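Local coordinates for protein acyl-ACP thioesterase (Bacteroides thetaiotaomicron, PDB 2ESS) that probably hydrolyses the thioester of fatty acyl-[acyl carrier protein], releasing free fatty acids in lipid biosynthesis, at residues K7-V20 against P73-V85. Sequence-based numbering, arbitrary orientation.
Sequences KIGTYQFVAEPFHV and PYQYEKFSVQTWV
F13 and F79 lie across from each other in the backbone ladder as a hydrogen-bonded antiparallel pair, and their side chains make the tight part of this strand pairing. CB of F13 sits over one face of the F79 ring, 3.7 Å from its centroid, a CH-pi contact, while CG of P73 lies against the opposite face. F79 reaches this slot because its CG stands between the backbone N and the carbonyl carbon (chi1 70°). The F13 ring, inclined 33° to that of F79, carries CE2 onto V81 CG2 at 3.7 Å. Further along the same face, CG2 of T83 meets the edge of the Y11 ring, and helix 28-45 packs on Y11 and F13, as expected for the central helix of a hotdog fold.

The other face is looser. T10 and Q82 run side by side, T10 OG1 lying 3.4 Å from Q82 CG, and Q12 bends at chi2 to lay its amide near S80 CB; T10, Q12, V14 and K78 are solvent-exposed. Beyond the strands, A15 grips the type II turn Y74-E77: its N donates to E77 O and its O accepts from Y76 N at 2.7 Å. A water bridges P17 O and Q75 OE1. G9, Y11 and F13 each exchange two backbone bonds with T83, V81 and F79, fixing the register of strand 9-14, the sheet's outermost within this chain; apolar contacts bind its F13 face to the interior, while the T10 face, largely polar apart from V14, is mostly turned to solvent, buried S80 excepted.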
# COMPACT_ATOMS: atom_id res chain seq x y z
N LYS A 7 -27.23 -4.35 -10.49
CA LYS A 7 -26.67 -3.04 -10.16
C LYS A 7 -25.47 -3.11 -9.23
O LYS A 7 -24.86 -2.09 -8.95
CB LYS A 7 -27.75 -2.19 -9.50
CG LYS A 7 -28.97 -1.99 -10.36
CD LYS A 7 -30.16 -1.57 -9.55
CE LYS A 7 -31.32 -1.19 -10.44
NZ LYS A 7 -32.41 -0.55 -9.65
N ILE A 8 -25.16 -4.30 -8.73
CA ILE A 8 -24.02 -4.56 -7.85
C ILE A 8 -22.76 -4.91 -8.65
O ILE A 8 -22.79 -5.69 -9.58
CB ILE A 8 -24.35 -5.71 -6.82
CG1 ILE A 8 -25.59 -5.33 -6.01
CG2 ILE A 8 -23.18 -5.97 -5.90
CD1 ILE A 8 -26.25 -6.51 -5.27
N GLY A 9 -21.66 -4.26 -8.31
CA GLY A 9 -20.37 -4.66 -8.80
C GLY A 9 -19.70 -5.56 -7.77
O GLY A 9 -19.68 -5.24 -6.58
N THR A 10 -19.09 -6.63 -8.24
CA THR A 10 -18.35 -7.59 -7.40
C THR A 10 -16.91 -7.76 -7.86
O THR A 10 -16.67 -8.03 -9.02
CB THR A 10 -19.03 -9.02 -7.41
OG1 THR A 10 -20.44 -8.89 -7.16
CG2 THR A 10 -18.36 -9.96 -6.37
N TYR A 11 -15.96 -7.62 -6.95
CA TYR A 11 -14.54 -7.56 -7.29
C TYR A 11 -13.79 -8.52 -6.41
O TYR A 11 -14.06 -8.60 -5.23
CB TYR A 11 -14.03 -6.12 -7.15
CG TYR A 11 -14.90 -5.17 -7.95
CD1 TYR A 11 -14.80 -5.09 -9.33
CD2 TYR A 11 -15.91 -4.44 -7.33
CE1 TYR A 11 -15.65 -4.26 -10.05
CE2 TYR A 11 -16.76 -3.61 -8.06
CZ TYR A 11 -16.63 -3.52 -9.40
OH TYR A 11 -17.50 -2.68 -10.08
N GLN A 12 -12.88 -9.28 -7.02
CA GLN A 12 -12.12 -10.34 -6.37
C GLN A 12 -10.70 -9.92 -5.99
O GLN A 12 -9.99 -9.30 -6.78
CB GLN A 12 -12.00 -11.56 -7.29
CG GLN A 12 -13.31 -12.16 -7.76
CD GLN A 12 -14.12 -12.66 -6.60
OE1 GLN A 12 -13.57 -13.23 -5.65
NE2 GLN A 12 -15.43 -12.42 -6.65
N PHE A 13 -10.30 -10.28 -4.79
CA PHE A 13 -8.96 -9.97 -4.29
C PHE A 13 -8.32 -11.15 -3.56
O PHE A 13 -8.98 -12.12 -3.21
CB PHE A 13 -9.04 -8.79 -3.34
CG PHE A 13 -9.64 -7.59 -3.94
CD1 PHE A 13 -8.89 -6.83 -4.83
CD2 PHE A 13 -10.95 -7.23 -3.68
CE1 PHE A 13 -9.45 -5.70 -5.43
CE2 PHE A 13 -11.51 -6.09 -4.27
CZ PHE A 13 -10.77 -5.33 -5.14
N VAL A 14 -7.02 -11.04 -3.35
CA VAL A 14 -6.29 -11.93 -2.44
C VAL A 14 -5.54 -11.05 -1.44
O VAL A 14 -4.93 -10.06 -1.85
CB VAL A 14 -5.27 -12.79 -3.21
CG1 VAL A 14 -4.51 -13.71 -2.25
CG2 VAL A 14 -5.97 -13.62 -4.28
N ALA A 15 -5.56 -11.41 -0.15
CA ALA A 15 -4.81 -10.68 0.88
C ALA A 15 -3.27 -10.93 0.78
O ALA A 15 -2.76 -11.97 1.15
CB ALA A 15 -5.32 -11.05 2.27
N GLU A 16 -2.54 -9.94 0.28
CA GLU A 16 -1.10 -10.07 0.07
C GLU A 16 -0.32 -9.82 1.36
O GLU A 16 -0.77 -9.04 2.24
CB GLU A 16 -0.61 -9.04 -0.98
CG GLU A 16 -1.43 -8.93 -2.26
CD GLU A 16 -1.16 -7.60 -3.04
OE1 GLU A 16 -0.23 -6.82 -2.65
OE2 GLU A 16 -1.90 -7.33 -4.03
N PRO A 17 0.89 -10.42 1.48
CA PRO A 17 1.74 -10.34 2.68
C PRO A 17 2.12 -8.94 3.14
O PRO A 17 2.28 -8.70 4.35
CB PRO A 17 3.00 -11.11 2.25
CG PRO A 17 2.54 -12.01 1.19
CD PRO A 17 1.53 -11.25 0.44
N PHE A 18 2.27 -8.01 2.21
CA PHE A 18 2.63 -6.64 2.60
C PHE A 18 1.42 -5.80 2.91
O PHE A 18 1.54 -4.61 3.19
CB PHE A 18 3.54 -6.00 1.53
CG PHE A 18 4.87 -6.68 1.41
CD1 PHE A 18 5.60 -7.01 2.54
CD2 PHE A 18 5.40 -7.00 0.18
CE1 PHE A 18 6.81 -7.65 2.43
CE2 PHE A 18 6.61 -7.64 0.09
CZ PHE A 18 7.31 -7.96 1.21
N HIS A 19 0.24 -6.42 2.85
CA HIS A 19 -1.03 -5.77 3.11
C HIS A 19 -1.72 -6.31 4.37
O HIS A 19 -2.88 -5.99 4.58
CB HIS A 19 -1.95 -5.99 1.92
CG HIS A 19 -1.56 -5.19 0.72
ND1 HIS A 19 -2.13 -5.39 -0.52
CD2 HIS A 19 -0.66 -4.18 0.57
CE1 HIS A 19 -1.60 -4.53 -1.38
NE2 HIS A 19 -0.71 -3.79 -0.74
N VAL A 20 -1.02 -7.11 5.16
CA VAL A 20 -1.56 -7.61 6.42
C VAL A 20 -0.74 -7.16 7.61
O VAL A 20 0.40 -6.77 7.45
CB VAL A 20 -1.70 -9.15 6.44
CG1 VAL A 20 -2.62 -9.61 5.30
CG2 VAL A 20 -0.28 -9.84 6.48
N PRO A 73 -10.09 -10.50 6.28
CA PRO A 73 -9.40 -11.60 5.59
C PRO A 73 -7.98 -11.89 6.09
O PRO A 73 -7.27 -10.96 6.49
CB PRO A 73 -9.31 -11.09 4.16
CG PRO A 73 -10.31 -10.08 4.03
CD PRO A 73 -10.53 -9.45 5.37
N TYR A 74 -7.57 -13.15 6.02
CA TYR A 74 -6.23 -13.58 6.41
C TYR A 74 -5.26 -13.64 5.23
O TYR A 74 -5.65 -13.82 4.07
CB TYR A 74 -6.32 -14.94 7.10
CG TYR A 74 -5.04 -15.43 7.74
CD1 TYR A 74 -4.70 -15.04 9.03
CD2 TYR A 74 -4.19 -16.30 7.07
CE1 TYR A 74 -3.53 -15.49 9.64
CE2 TYR A 74 -3.00 -16.76 7.67
CZ TYR A 74 -2.68 -16.34 8.95
OH TYR A 74 -1.54 -16.78 9.57
N GLN A 75 -3.97 -13.51 5.54
CA GLN A 75 -2.92 -13.54 4.54
C GLN A 75 -3.13 -14.69 3.56
O GLN A 75 -3.37 -15.81 3.97
CB GLN A 75 -1.55 -13.69 5.23
CG GLN A 75 -0.41 -13.53 4.28
CD GLN A 75 0.94 -13.63 4.97
OE1 GLN A 75 1.57 -12.63 5.26
NE2 GLN A 75 1.36 -14.84 5.27
N TYR A 76 -3.05 -14.36 2.27
CA TYR A 76 -3.24 -15.29 1.15
C TYR A 76 -4.66 -15.84 0.89
O TYR A 76 -4.84 -16.60 -0.04
CB TYR A 76 -2.27 -16.45 1.21
CG TYR A 76 -0.84 -16.06 1.00
CD1 TYR A 76 -0.45 -15.35 -0.14
CD2 TYR A 76 0.11 -16.38 1.93
CE1 TYR A 76 0.87 -14.99 -0.34
CE2 TYR A 76 1.42 -16.04 1.76
CZ TYR A 76 1.80 -15.35 0.64
OH TYR A 76 3.12 -15.04 0.52
N GLU A 77 -5.65 -15.40 1.66
CA GLU A 77 -7.02 -15.80 1.40
C GLU A 77 -7.62 -14.92 0.32
O GLU A 77 -7.33 -13.73 0.24
CB GLU A 77 -7.89 -15.64 2.63
CG GLU A 77 -7.55 -16.52 3.77
CD GLU A 77 -8.60 -16.43 4.90
OE1 GLU A 77 -9.33 -15.38 5.05
OE2 GLU A 77 -8.67 -17.44 5.63
N LYS A 78 -8.49 -15.53 -0.47
CA LYS A 78 -9.33 -14.80 -1.37
C LYS A 78 -10.41 -14.11 -0.56
O LYS A 78 -10.84 -14.60 0.49
CB LYS A 78 -10.00 -15.74 -2.36
CG LYS A 78 -9.05 -16.36 -3.38
CD LYS A 78 -9.80 -17.39 -4.23
CE LYS A 78 -8.85 -18.21 -5.08
NZ LYS A 78 -9.53 -19.45 -5.54
N PHE A 79 -10.83 -12.98 -1.08
CA PHE A 79 -11.97 -12.26 -0.59
C PHE A 79 -12.57 -11.44 -1.71
O PHE A 79 -11.99 -11.31 -2.78
CB PHE A 79 -11.63 -11.42 0.67
CG PHE A 79 -10.75 -10.22 0.42
CD1 PHE A 79 -9.36 -10.36 0.37
CD2 PHE A 79 -11.30 -8.93 0.31
CE1 PHE A 79 -8.52 -9.27 0.18
CE2 PHE A 79 -10.46 -7.82 0.13
CZ PHE A 79 -9.07 -7.99 0.07
N SER A 80 -13.76 -10.92 -1.48
CA SER A 80 -14.35 -10.06 -2.49
C SER A 80 -15.11 -8.90 -1.87
O SER A 80 -15.46 -8.92 -0.67
CB SER A 80 -15.24 -10.88 -3.44
OG SER A 80 -16.26 -11.48 -2.71
N VAL A 81 -15.31 -7.89 -2.71
CA VAL A 81 -16.03 -6.69 -2.33
C VAL A 81 -17.20 -6.53 -3.30
O VAL A 81 -17.04 -6.63 -4.54
CB VAL A 81 -15.11 -5.48 -2.39
CG1 VAL A 81 -15.89 -4.17 -2.14
CG2 VAL A 81 -13.92 -5.65 -1.45
N GLN A 82 -18.37 -6.28 -2.75
CA GLN A 82 -19.54 -5.89 -3.54
C GLN A 82 -19.82 -4.43 -3.19
O GLN A 82 -19.66 -4.01 -2.05
CB GLN A 82 -20.76 -6.74 -3.21
CG GLN A 82 -20.74 -8.11 -3.85
CD GLN A 82 -21.79 -9.01 -3.28
OE1 GLN A 82 -22.40 -8.72 -2.27
NE2 GLN A 82 -22.02 -10.11 -3.95
N THR A 83 -20.28 -3.67 -4.18
CA THR A 83 -20.61 -2.27 -3.98
C THR A 83 -21.77 -1.87 -4.88
O THR A 83 -21.99 -2.44 -5.96
CB THR A 83 -19.36 -1.38 -4.24
OG1 THR A 83 -19.69 -0.05 -3.89
CG2 THR A 83 -18.87 -1.50 -5.70
N TRP A 84 -22.52 -0.88 -4.42
CA TRP A 84 -23.71 -0.43 -5.09
C TRP A 84 -24.06 0.94 -4.53
O TRP A 84 -23.64 1.31 -3.43
CB TRP A 84 -24.87 -1.43 -4.85
CG TRP A 84 -25.28 -1.56 -3.43
CD1 TRP A 84 -26.24 -0.84 -2.78
CD2 TRP A 84 -24.72 -2.46 -2.47
NE1 TRP A 84 -26.30 -1.23 -1.47
CE2 TRP A 84 -25.38 -2.23 -1.26
CE3 TRP A 84 -23.71 -3.43 -2.53
CZ2 TRP A 84 -25.09 -2.95 -0.11
CZ3 TRP A 84 -23.42 -4.13 -1.40
CH2 TRP A 84 -24.10 -3.89 -0.20
N VAL A 85 -24.83 1.68 -5.31
CA VAL A 85 -25.39 2.96 -4.93
C VAL A 85 -26.69 2.76 -4.22
O VAL A 85 -27.61 2.18 -4.77
CB VAL A 85 -25.61 3.87 -6.18
CG1 VAL A 85 -26.27 5.22 -5.80
CG2 VAL A 85 -24.28 4.12 -6.88
O HOH W 1 -25.51 0.48 -7.83
O HOH W 2 2.99 -10.56 6.16